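Local coordinates for malonyl acyl carrier protein transacylase (Streptococcus pneumoniae, PDB 3IM8) that probably transfers the malonyl group from malonyl-CoA to holo acyl carrier protein, supplying malonyl-ACP for fatty acid synthesis, at residues Thr68-Ala71 / Ile72-Leu76; Val234-Lys237 / Glu238-Ala241. All coordinates share one frame; numbering follows the deposited sequence.

Interaction 1: Thr68-Ala71 / Ile72-Leu76; sequences TSVA and IYRLL
Two successive turns of the long alpha-helix 58-78, in the acyltransferase domain, meet between Thr-68 to Ala-71 and Ile-72 to Leu-75 through four i to i+4 backbone hydrogen bonds. Tyr-73 N donates to Ser-69 O at 2.9 Å, and Arg-74 N reaches Val-70 O at 2.8 Å. Side chains one turn apart also touch. Val-70 and Arg-74 run side by side: the valine methyl CG1 sits over one face of the guanidinium group, 3.7 Å from NE, and the extended arginine chain brings its NH1 to the hydroxyl of Thr-32. Thr-68 turns its methyl toward Ile-72, CG2 to CD1 4.0 Å, because CG2 stands anti to the backbone N (chi1 -64° for OG1), while OG1 bonds back to the carbonyl of Ala-64. Val-70 O lies at the edge of the Tyr-73 ring, near its plane, 3.7 Å from CD2. The helix is wedged among several elements: Ala-71 and Leu-75 face helix 27-40, Val-70 and Tyr-73 meet helix 92-99, and Ile-72 and Leu-76 pack on strand 268-272 of the parallel sheet, beside which Ser-69 OG bonds to the carbonyl of Gly-273.

Interaction 2: Val234-Lys237 / Glu238-Ala241; sequences VMQK and EDIA
Met-235 and Ile-240 bring their side chains together at about a right angle, SD lying 3.7 Å from CG1, across a type I beta turn, Gln-236 to Asp-239, that leads into helix 240-247. With CG of Met-235 anti to the backbone N (chi1 -170°) and chi2 also extended, the chain carries SD out to the isoleucine. Ile-240 also lays CD1 against the backbone of Lys-237, 3.4 Å from its O. The turn is closed by Asp-239 N, which donates to Gln-236 O at 3.0 Å from well above the carbonyl plane; Ile-240 N adds weak bonds to the carbonyls of Gln-236 and Lys-237. On the solvent side, the carboxylate of Glu-238 folds back alongside Gln-236, with OE1 3.4 Å from CB and the amide and carboxylate planes 68° apart. Farther out, Phe-222 touches both Met-235 and Ile-240, while Glu-93 and Leu-97 of helix 92-99 meet Met-235 and Ile-240 respectively. Lys-237, its chain extended, forms a salt bridge through NZ with Asp-221. The Gln-236 amide bonds back within the loop, NE2 to Val-234 O 3.3 Å. One water joins the two segments, accepting from Gln-236 N at 2.8 Å and donating to Asp-239 OD2 at 2.8 Å.

Interaction 1 is buried, whereas interaction 2 is partly exposed; their centres are 23 Å apart and their nearest atoms about 14 Å, so they do not touch. Both nevertheless reach helix 92-99, which follows the predicted active-site serine, Ser-90: residues 68-76 pack on it through Ser-69, Val-70 and Tyr-73, and residues 234-241 through Met-235 and Ile-240. In the interior, regular i to i+4 bonds run beside apolar neighbours, and Thr-68, Ser-69 and Arg-74 bond to carbonyls or a hydroxyl. At the helix start, partly weak backbone bonds are joined by the water held by Asp-239 and the Lys-237 to Asp-221 salt bridge, with the Met-235/Ile-240 contact on the buried side.

Interaction 1: Thr68-Ala71 / Ile72-Leu76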
ATOM      1  N   THR A  68       2.224   5.083  11.739  1.00 16.88           N
ATOM      2  CA  THR A  68       3.611   4.663  11.875  1.00 16.30           C
ATOM      3  C   THR A  68       4.469   5.138  10.708  1.00 16.57           C
ATOM      4  O   THR A  68       5.494   5.739  10.904  1.00 17.21           O
ATOM      5  CB  THR A  68       3.687   3.182  11.990  1.00 15.91           C
ATOM      6  OG1 THR A  68       3.015   2.788  13.195  1.00 13.91           O
ATOM      7  CG2 THR A  68       5.162   2.764  12.053  1.00 16.49           C
ATOM      8  N   SER A  69       4.005   4.894   9.497  1.00 16.46           N
ATOM      9  CA  SER A  69       4.671   5.387   8.301  1.00 16.53           C
ATOM     10  C   SER A  69       4.826   6.897   8.240  1.00 16.24           C
ATOM     11  O   SER A  69       5.917   7.374   7.946  1.00 17.14           O
ATOM     12  CB  SER A  69       3.899   4.936   7.073  1.00 15.85           C
ATOM     13  OG  SER A  69       3.892   3.523   7.054  1.00 17.77           O
ATOM     14  N   VAL A  70       3.737   7.641   8.421  1.00 15.95           N
ATOM     15  CA  VAL A  70       3.825   9.125   8.477  1.00 15.66           C
ATOM     16  C   VAL A  70       4.855   9.577   9.498  1.00 16.39           C
ATOM     17  O   VAL A  70       5.668  10.485   9.215  1.00 16.85           O
ATOM     18  CB  VAL A  70       2.463   9.783   8.707  1.00 14.88           C
ATOM     19  CG1 VAL A  70       2.579  11.300   8.819  1.00 15.06           C
ATOM     20  CG2 VAL A  70       1.549   9.438   7.518  1.00 15.72           C
ATOM     21  N   ALA A  71       4.850   8.950  10.672  1.00 17.03           N
ATOM     22  CA  ALA A  71       5.871   9.265  11.702  1.00 17.88           C
ATOM     23  C   ALA A  71       7.316   9.018  11.218  1.00 18.36           C
ATOM     24  O   ALA A  71       8.211   9.848  11.465  1.00 18.66           O
ATOM     25  CB  ALA A  71       5.627   8.462  12.908  1.00 18.66           C
ATOM     26  N   ILE A  72       7.547   7.891  10.554  1.00 18.61           N
ATOM     27  CA  ILE A  72       8.874   7.575  10.011  1.00 19.67           C
ATOM     28  C   ILE A  72       9.288   8.592   8.914  1.00 20.42           C
ATOM     29  O   ILE A  72      10.430   9.080   8.858  1.00 21.32           O
ATOM     30  CB  ILE A  72       8.940   6.119   9.478  1.00 19.19           C
ATOM     31  CG1 ILE A  72       8.761   5.136  10.636  1.00 20.54           C
ATOM     32  CG2 ILE A  72      10.307   5.870   8.837  1.00 19.21           C
ATOM     33  CD1 ILE A  72       8.629   3.737  10.250  1.00 19.77           C
ATOM     34  N   TYR A  73       8.361   8.928   8.052  1.00 21.17           N
ATOM     35  CA  TYR A  73       8.645   9.951   7.018  1.00 22.14           C
ATOM     36  C   TYR A  73       8.981  11.279   7.668  1.00 22.81           C
ATOM     37  O   TYR A  73       9.985  11.895   7.293  1.00 22.79           O
ATOM     38  CB  TYR A  73       7.456  10.085   6.061  1.00 22.59           C
ATOM     39  CG  TYR A  73       7.201  11.466   5.515  1.00 25.07           C
ATOM     40  CD1 TYR A  73       7.923  11.956   4.449  1.00 28.71           C
ATOM     41  CD2 TYR A  73       6.178  12.264   6.048  1.00 28.29           C
ATOM     42  CE1 TYR A  73       7.670  13.260   3.960  1.00 31.99           C
ATOM     43  CE2 TYR A  73       5.912  13.514   5.582  1.00 30.65           C
ATOM     44  CZ  TYR A  73       6.647  14.018   4.542  1.00 34.21           C
ATOM     45  OH  TYR A  73       6.335  15.304   4.079  1.00 39.54           O
ATOM     46  N   ARG A  74       8.188  11.685   8.677  1.00 23.00           N
ATOM     47  CA  ARG A  74       8.439  12.920   9.403  1.00 22.78           C
ATOM     48  C   ARG A  74       9.795  12.913  10.113  1.00 23.50           C
ATOM     49  O   ARG A  74      10.493  13.938  10.143  1.00 22.02           O
ATOM     50  CB  ARG A  74       7.306  13.263  10.387  1.00 22.93           C
ATOM     51  CG  ARG A  74       6.080  13.814   9.743  1.00 22.00           C
ATOM     52  CD  ARG A  74       4.940  13.913  10.745  1.00 19.24           C
ATOM     53  NE  ARG A  74       3.744  14.548  10.194  1.00 18.97           N
ATOM     54  CZ  ARG A  74       2.701  14.904  10.936  1.00 20.11           C
ATOM     55  NH1 ARG A  74       2.732  14.684  12.250  1.00 18.60           N
ATOM     56  NH2 ARG A  74       1.652  15.519  10.373  1.00 20.79           N
ATOM     57  N   LEU A  75      10.192  11.754  10.641  1.00 24.45           N
ATOM     58  CA  LEU A  75      11.535  11.606  11.203  1.00 24.71           C
ATOM     59  C   LEU A  75      12.625  11.830  10.139  1.00 25.51           C
ATOM     60  O   LEU A  75      13.568  12.618  10.376  1.00 25.23           O
ATOM     61  CB  LEU A  75      11.703  10.260  11.930  1.00 24.77           C
ATOM     62  CG  LEU A  75      13.088   9.889  12.507  1.00 24.40           C
ATOM     63  CD1 LEU A  75      13.703  10.972  13.395  1.00 23.47           C
ATOM     64  CD2 LEU A  75      13.042   8.570  13.256  1.00 23.10           C
ATOM     65  N   LEU A  76      12.500  11.138   8.998  1.00 25.56           N
ATOM     66  CA  LEU A  76      13.394  11.322   7.873  1.00 26.87           C
ATOM     67  C   LEU A  76      13.492  12.828   7.505  1.00 27.43           C
ATOM     68  O   LEU A  76      14.610  13.331   7.292  1.00 27.72           O
ATOM     69  CB  LEU A  76      12.977  10.451   6.659  1.00 26.95           C
ATOM     70  CG  LEU A  76      13.187   8.926   6.767  1.00 28.87           C
ATOM     71  CD1 LEU A  76      13.253   8.307   5.439  1.00 29.40           C
ATOM     72  CD2 LEU A  76      14.502   8.623   7.495  1.00 30.77           C
TER

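Interaction 2: Val234-Lys237 / Glu238-Ala241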
ATOM      1  N   VAL A 234       1.161  10.453 -12.390  1.00 21.82           N
ATOM      2  CA  VAL A 234       1.250  11.502 -11.353  1.00 22.47           C
ATOM      3  C   VAL A 234      -0.152  11.977 -11.132  1.00 23.37           C
ATOM      4  O   VAL A 234      -0.836  12.375 -12.087  1.00 24.71           O
ATOM      5  CB  VAL A 234       2.103  12.727 -11.786  1.00 22.00           C
ATOM      6  CG1 VAL A 234       1.922  13.921 -10.830  1.00 20.48           C
ATOM      7  CG2 VAL A 234       3.603  12.315 -11.942  1.00 20.78           C
ATOM      8  N   MET A 235      -0.578  11.949  -9.890  1.00 23.20           N
ATOM      9  CA  MET A 235      -1.948  12.304  -9.546  1.00 23.56           C
ATOM     10  C   MET A 235      -2.189  13.828  -9.523  1.00 24.14           C
ATOM     11  O   MET A 235      -1.332  14.600  -9.103  1.00 24.71           O
ATOM     12  CB  MET A 235      -2.304  11.647  -8.208  1.00 23.00           C
ATOM     13  CG  MET A 235      -3.786  11.743  -7.848  1.00 21.78           C
ATOM     14  SD  MET A 235      -4.127  10.905  -6.307  1.00 21.83           S
ATOM     15  CE  MET A 235      -4.057   9.241  -6.795  1.00 18.07           C
ATOM     16  N   GLN A 236      -3.375  14.233  -9.996  1.00 25.65           N
ATOM     17  CA  GLN A 236      -3.827  15.634 -10.064  1.00 27.13           C
ATOM     18  C   GLN A 236      -4.860  15.854  -9.010  1.00 27.99           C
ATOM     19  O   GLN A 236      -5.617  14.952  -8.720  1.00 27.93           O
ATOM     20  CB  GLN A 236      -4.413  16.001 -11.453  1.00 28.06           C
ATOM     21  CG  GLN A 236      -3.592  15.560 -12.697  1.00 30.15           C
ATOM     22  CD  GLN A 236      -2.254  16.300 -12.775  1.00 36.62           C
ATOM     23  OE1 GLN A 236      -2.235  17.534 -12.904  1.00 40.80           O
ATOM     24  NE2 GLN A 236      -1.130  15.562 -12.680  1.00 37.72           N
ATOM     25  N   LYS A 237      -4.861  17.053  -8.418  1.00 29.59           N
ATOM     26  CA  LYS A 237      -5.637  17.352  -7.213  1.00 31.08           C
ATOM     27  C   LYS A 237      -7.120  17.111  -7.433  1.00 31.62           C
ATOM     28  O   LYS A 237      -7.813  16.596  -6.535  1.00 32.35           O
ATOM     29  CB  LYS A 237      -5.382  18.799  -6.736  1.00 31.78           C
ATOM     30  CG  LYS A 237      -6.253  19.319  -5.590  1.00 33.53           C
ATOM     31  CD  LYS A 237      -5.802  20.735  -5.207  1.00 34.85           C
ATOM     32  CE  LYS A 237      -6.700  21.425  -4.192  1.00 36.93           C
ATOM     33  NZ  LYS A 237      -6.162  22.807  -3.845  1.00 36.53           N
ATOM     34  N   GLU A 238      -7.598  17.451  -8.628  1.00 30.82           N
ATOM     35  CA  GLU A 238      -9.026  17.437  -8.907  1.00 30.03           C
ATOM     36  C   GLU A 238      -9.533  16.003  -9.070  1.00 28.62           C
ATOM     37  O   GLU A 238     -10.724  15.779  -9.145  1.00 28.27           O
ATOM     38  CB  GLU A 238      -9.294  18.291 -10.165  1.00 30.72           C
ATOM     39  CG  GLU A 238      -8.647  17.778 -11.476  1.00 31.56           C
ATOM     40  CD  GLU A 238      -7.237  18.354 -11.772  1.00 34.57           C
ATOM     41  OE1 GLU A 238      -6.707  18.004 -12.856  1.00 37.09           O
ATOM     42  OE2 GLU A 238      -6.647  19.137 -10.968  1.00 31.46           O
ATOM     43  N   ASP A 239      -8.607  15.037  -9.139  1.00 27.43           N
ATOM     44  CA  ASP A 239      -8.934  13.620  -9.359  1.00 26.73           C
ATOM     45  C   ASP A 239      -8.782  12.738  -8.141  1.00 25.48           C
ATOM     46  O   ASP A 239      -9.240  11.612  -8.168  1.00 26.60           O
ATOM     47  CB  ASP A 239      -8.011  12.967 -10.408  1.00 26.94           C
ATOM     48  CG  ASP A 239      -8.186  13.539 -11.817  1.00 29.84           C
ATOM     49  OD1 ASP A 239      -9.310  13.906 -12.205  1.00 31.42           O
ATOM     50  OD2 ASP A 239      -7.170  13.596 -12.531  1.00 30.22           O
ATOM     51  N   ILE A 240      -8.056  13.185  -7.120  1.00 24.50           N
ATOM     52  CA  ILE A 240      -7.812  12.321  -5.927  1.00 23.12           C
ATOM     53  C   ILE A 240      -9.014  11.407  -5.491  1.00 23.27           C
ATOM     54  O   ILE A 240      -8.866  10.198  -5.408  1.00 23.23           O
ATOM     55  CB  ILE A 240      -7.282  13.153  -4.727  1.00 22.05           C
ATOM     56  CG1 ILE A 240      -6.000  13.904  -5.108  1.00 20.29           C
ATOM     57  CG2 ILE A 240      -7.073  12.286  -3.446  1.00 21.30           C
ATOM     58  CD1 ILE A 240      -5.768  15.121  -4.239  1.00 18.87           C
ATOM     59  N   ALA A 241     -10.179  11.973  -5.174  1.00 23.55           N
ATOM     60  CA  ALA A 241     -11.263  11.162  -4.573  1.00 23.60           C
ATOM     61  C   ALA A 241     -11.807  10.123  -5.534  1.00 24.71           C
ATOM     62  O   ALA A 241     -12.097   8.981  -5.134  1.00 24.67           O
ATOM     63  CB  ALA A 241     -12.335  12.025  -4.167  1.00 24.06           C
TER
HETATM   64  O   HOH W   1      -4.776  12.436 -11.658  1.00 30.04           O